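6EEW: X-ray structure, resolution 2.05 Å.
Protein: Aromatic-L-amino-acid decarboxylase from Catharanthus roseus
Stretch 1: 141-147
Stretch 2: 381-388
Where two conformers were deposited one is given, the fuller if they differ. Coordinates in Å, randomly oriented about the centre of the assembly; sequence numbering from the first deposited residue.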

# COMPACT_ATOMS: atom_id res chain seq x y z
N ASP A 141 12.41 -0.03 16.20
CA ASP A 141 12.90 0.20 17.56
C ASP A 141 13.77 1.47 17.63
O ASP A 141 13.70 2.23 18.61
CB ASP A 141 13.67 -1.03 18.04
CG ASP A 141 12.75 -2.11 18.63
OD1 ASP A 141 11.51 -1.99 18.53
OD2 ASP A 141 13.28 -3.10 19.20
N TRP A 142 14.59 1.72 16.61
CA TRP A 142 15.33 2.98 16.52
C TRP A 142 14.39 4.16 16.64
O TRP A 142 14.58 5.06 17.47
CB TRP A 142 16.06 3.09 15.18
CG TRP A 142 17.35 2.42 15.13
CD1 TRP A 142 17.80 1.45 15.95
CD2 TRP A 142 18.38 2.65 14.17
NE1 TRP A 142 19.07 1.05 15.58
CE2 TRP A 142 19.45 1.78 14.49
CE3 TRP A 142 18.52 3.52 13.08
CZ2 TRP A 142 20.63 1.75 13.76
CZ3 TRP A 142 19.70 3.49 12.35
CH2 TRP A 142 20.74 2.62 12.69
N LEU A 143 13.39 4.19 15.77
CA LEU A 143 12.49 5.33 15.74
C LEU A 143 11.73 5.45 17.05
O LEU A 143 11.57 6.55 17.58
CB LEU A 143 11.55 5.19 14.55
CG LEU A 143 11.18 6.47 13.83
CD1 LEU A 143 12.40 7.31 13.64
CD2 LEU A 143 10.61 6.07 12.46
N ALA A 144 11.30 4.31 17.61
CA ALA A 144 10.61 4.34 18.88
C ALA A 144 11.46 5.01 19.95
O ALA A 144 10.95 5.78 20.78
CB ALA A 144 10.23 2.92 19.30
N GLN A 145 12.77 4.70 19.97
CA GLN A 145 13.66 5.32 20.94
C GLN A 145 13.84 6.81 20.69
O GLN A 145 13.90 7.61 21.63
CB GLN A 145 15.02 4.63 20.93
CG GLN A 145 15.01 3.18 21.31
CD GLN A 145 16.37 2.54 21.08
OE1 GLN A 145 17.29 2.78 21.84
NE2 GLN A 145 16.50 1.79 19.99
N ILE A 146 13.99 7.21 19.42
CA ILE A 146 14.08 8.64 19.15
C ILE A 146 12.83 9.33 19.68
O ILE A 146 12.90 10.38 20.32
CB ILE A 146 14.30 8.91 17.65
CG1 ILE A 146 15.67 8.40 17.20
CG2 ILE A 146 14.25 10.39 17.36
CD1 ILE A 146 15.69 8.06 15.72
N LEU A 147 11.67 8.72 19.45
CA LEU A 147 10.44 9.28 19.99
C LEU A 147 10.34 9.11 21.49
O LEU A 147 9.36 9.58 22.07
CB LEU A 147 9.23 8.63 19.31
CG LEU A 147 9.13 8.87 17.80
CD1 LEU A 147 8.07 7.96 17.14
CD2 LEU A 147 8.89 10.34 17.49
N ILE A 381 17.60 6.99 5.77
CA ILE A 381 17.35 8.35 6.24
C ILE A 381 18.04 8.58 7.58
O ILE A 381 18.83 9.53 7.76
CB ILE A 381 15.84 8.61 6.35
CG1 ILE A 381 15.17 8.52 4.98
CG2 ILE A 381 15.57 9.95 7.03
CD1 ILE A 381 13.65 8.64 5.06
N LEU A 382 17.73 7.72 8.55
CA LEU A 382 18.32 7.84 9.87
C LEU A 382 19.84 7.83 9.81
O LEU A 382 20.50 8.73 10.35
CB LEU A 382 17.78 6.72 10.76
CG LEU A 382 16.28 6.93 10.83
CD1 LEU A 382 15.59 5.72 11.42
CD2 LEU A 382 15.99 8.17 11.67
N ARG A 383 20.41 6.85 9.12
CA ARG A 383 21.87 6.75 9.07
C ARG A 383 22.51 7.91 8.32
O ARG A 383 23.62 8.34 8.68
CB ARG A 383 22.30 5.43 8.44
CG ARG A 383 22.08 4.23 9.33
CD ARG A 383 22.89 3.03 8.85
NE ARG A 383 24.32 3.27 8.97
CZ ARG A 383 25.26 2.43 8.52
NH1 ARG A 383 24.94 1.29 7.91
NH2 ARG A 383 26.52 2.73 8.71
N SER A 384 21.85 8.45 7.30
CA SER A 384 22.49 9.43 6.44
C SER A 384 22.43 10.84 7.02
O SER A 384 23.29 11.67 6.71
CB SER A 384 21.86 9.40 5.06
OG SER A 384 21.73 8.06 4.59
N TYR A 385 21.43 11.13 7.86
CA TYR A 385 21.28 12.46 8.42
C TYR A 385 21.54 12.54 9.92
O TYR A 385 22.11 13.54 10.37
CB TYR A 385 19.89 13.01 8.09
CG TYR A 385 19.71 13.06 6.58
CD1 TYR A 385 20.72 13.57 5.77
CD2 TYR A 385 18.58 12.56 5.97
CE1 TYR A 385 20.59 13.61 4.39
CE2 TYR A 385 18.44 12.59 4.59
CZ TYR A 385 19.44 13.12 3.80
OH TYR A 385 19.31 13.14 2.42
N GLY A 386 21.20 11.52 10.70
CA GLY A 386 21.39 11.65 12.13
C GLY A 386 20.24 12.34 12.82
O GLY A 386 19.55 13.20 12.23
N VAL A 387 20.01 11.95 14.07
CA VAL A 387 18.95 12.54 14.87
C VAL A 387 19.08 14.05 14.96
O VAL A 387 18.08 14.78 14.86
CB VAL A 387 18.95 11.90 16.27
CG1 VAL A 387 17.85 12.50 17.12
CG2 VAL A 387 18.76 10.39 16.12
N VAL A 388 20.30 14.56 15.13
CA VAL A 388 20.48 16.00 15.30
C VAL A 388 19.97 16.73 14.06
O VAL A 388 19.18 17.67 14.16
CB VAL A 388 21.95 16.34 15.62
CG1 VAL A 388 22.12 17.85 15.81
CG2 VAL A 388 22.41 15.64 16.88

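Two helical segments of one chain, more than 230 residues apart in sequence, run nearly parallel, their N-to-C directions differing by 8°. Their axes come no closer than 12.2 Å, too far for backbone to meet backbone, so the gap is filled by side chains alone. The contact buries 277 Å² summed over both sides and contains no hydrogen bond between the stretches; what joins them is apolar packing.

Leu382 is the central bump. Its CA-to-CB bond points toward the first helix, and with chi1 in m and chi2 in t its two methyls spread into a hollow lined by Trp142, Leu143 and Ile146, residues at positions i, i+1 and i+4 of that helix. Leu382 CD1 is the methyl nearer the indole, 4.0 Å from Trp142 CE3. Leu382 CD2 is the one nearer the isoleucine, 4.1 Å from Ile146 CD1. Leu143 CD1 lies 4.2 Å from both Leu382 CD1 and Leu382 CD2. Leu382 accordingly has more area covered by the other stretch than any other residue here, 73 Å².

Trp142 also points toward its partner helix, and with chi1 at -83° (m), the ring presents its edge to Leu382 and Arg383. The approach is near the ring plane rather than to a face: besides the Leu382 methyl, Arg383 CG sits 3.9 Å from Trp142 CZ3. Here arginine contributes the aliphatic base of its side chain, while its guanidinium nitrogens are hydrogen-bonded elsewhere in the structure. Trp142 NE1 is likewise hydrogen-bonded elsewhere in the structure.

Leu143 starts out sideways, but its end comes nearer the second helix. Its chi1 of -143° lies between the usual wells, and 22 Å² of Leu143 is covered, the smallest area among the contacting residues.

One turn on from Trp142, Ile146 is a second bump. Ile146 CD1 touches two residues, lying 4.1 Å from Leu382 CD2 and 3.9 Å from Val387 CG2, and Ile146 CG1 is 3.8 Å from Val387 CG2, so the isoleucine bridges two residues five positions apart. Val387 points toward it, and its methyl closes this end of the contact. The CA atoms of Ile146 and Val387 are 7.6 Å apart, against 8.6 Å for the CA atoms of Leu143 and Leu382.

The second helix is kinked at Val387 and Val388, whose N atoms have no hydrogen bond to the turn before. Gly386, at phi/psi 85/149, adopts a backbone shape that by itself calls for glycine, since a CB would be jammed against the carbonyl O of Tyr385. Nothing of the first stretch crowds that site.

Away from the contact, Gln145 folds back along its own helix, its NE2 donating to O of Asp141 at 3.2 Å, an oxygen that also accepts from N of Gln145 at 3.0 Å.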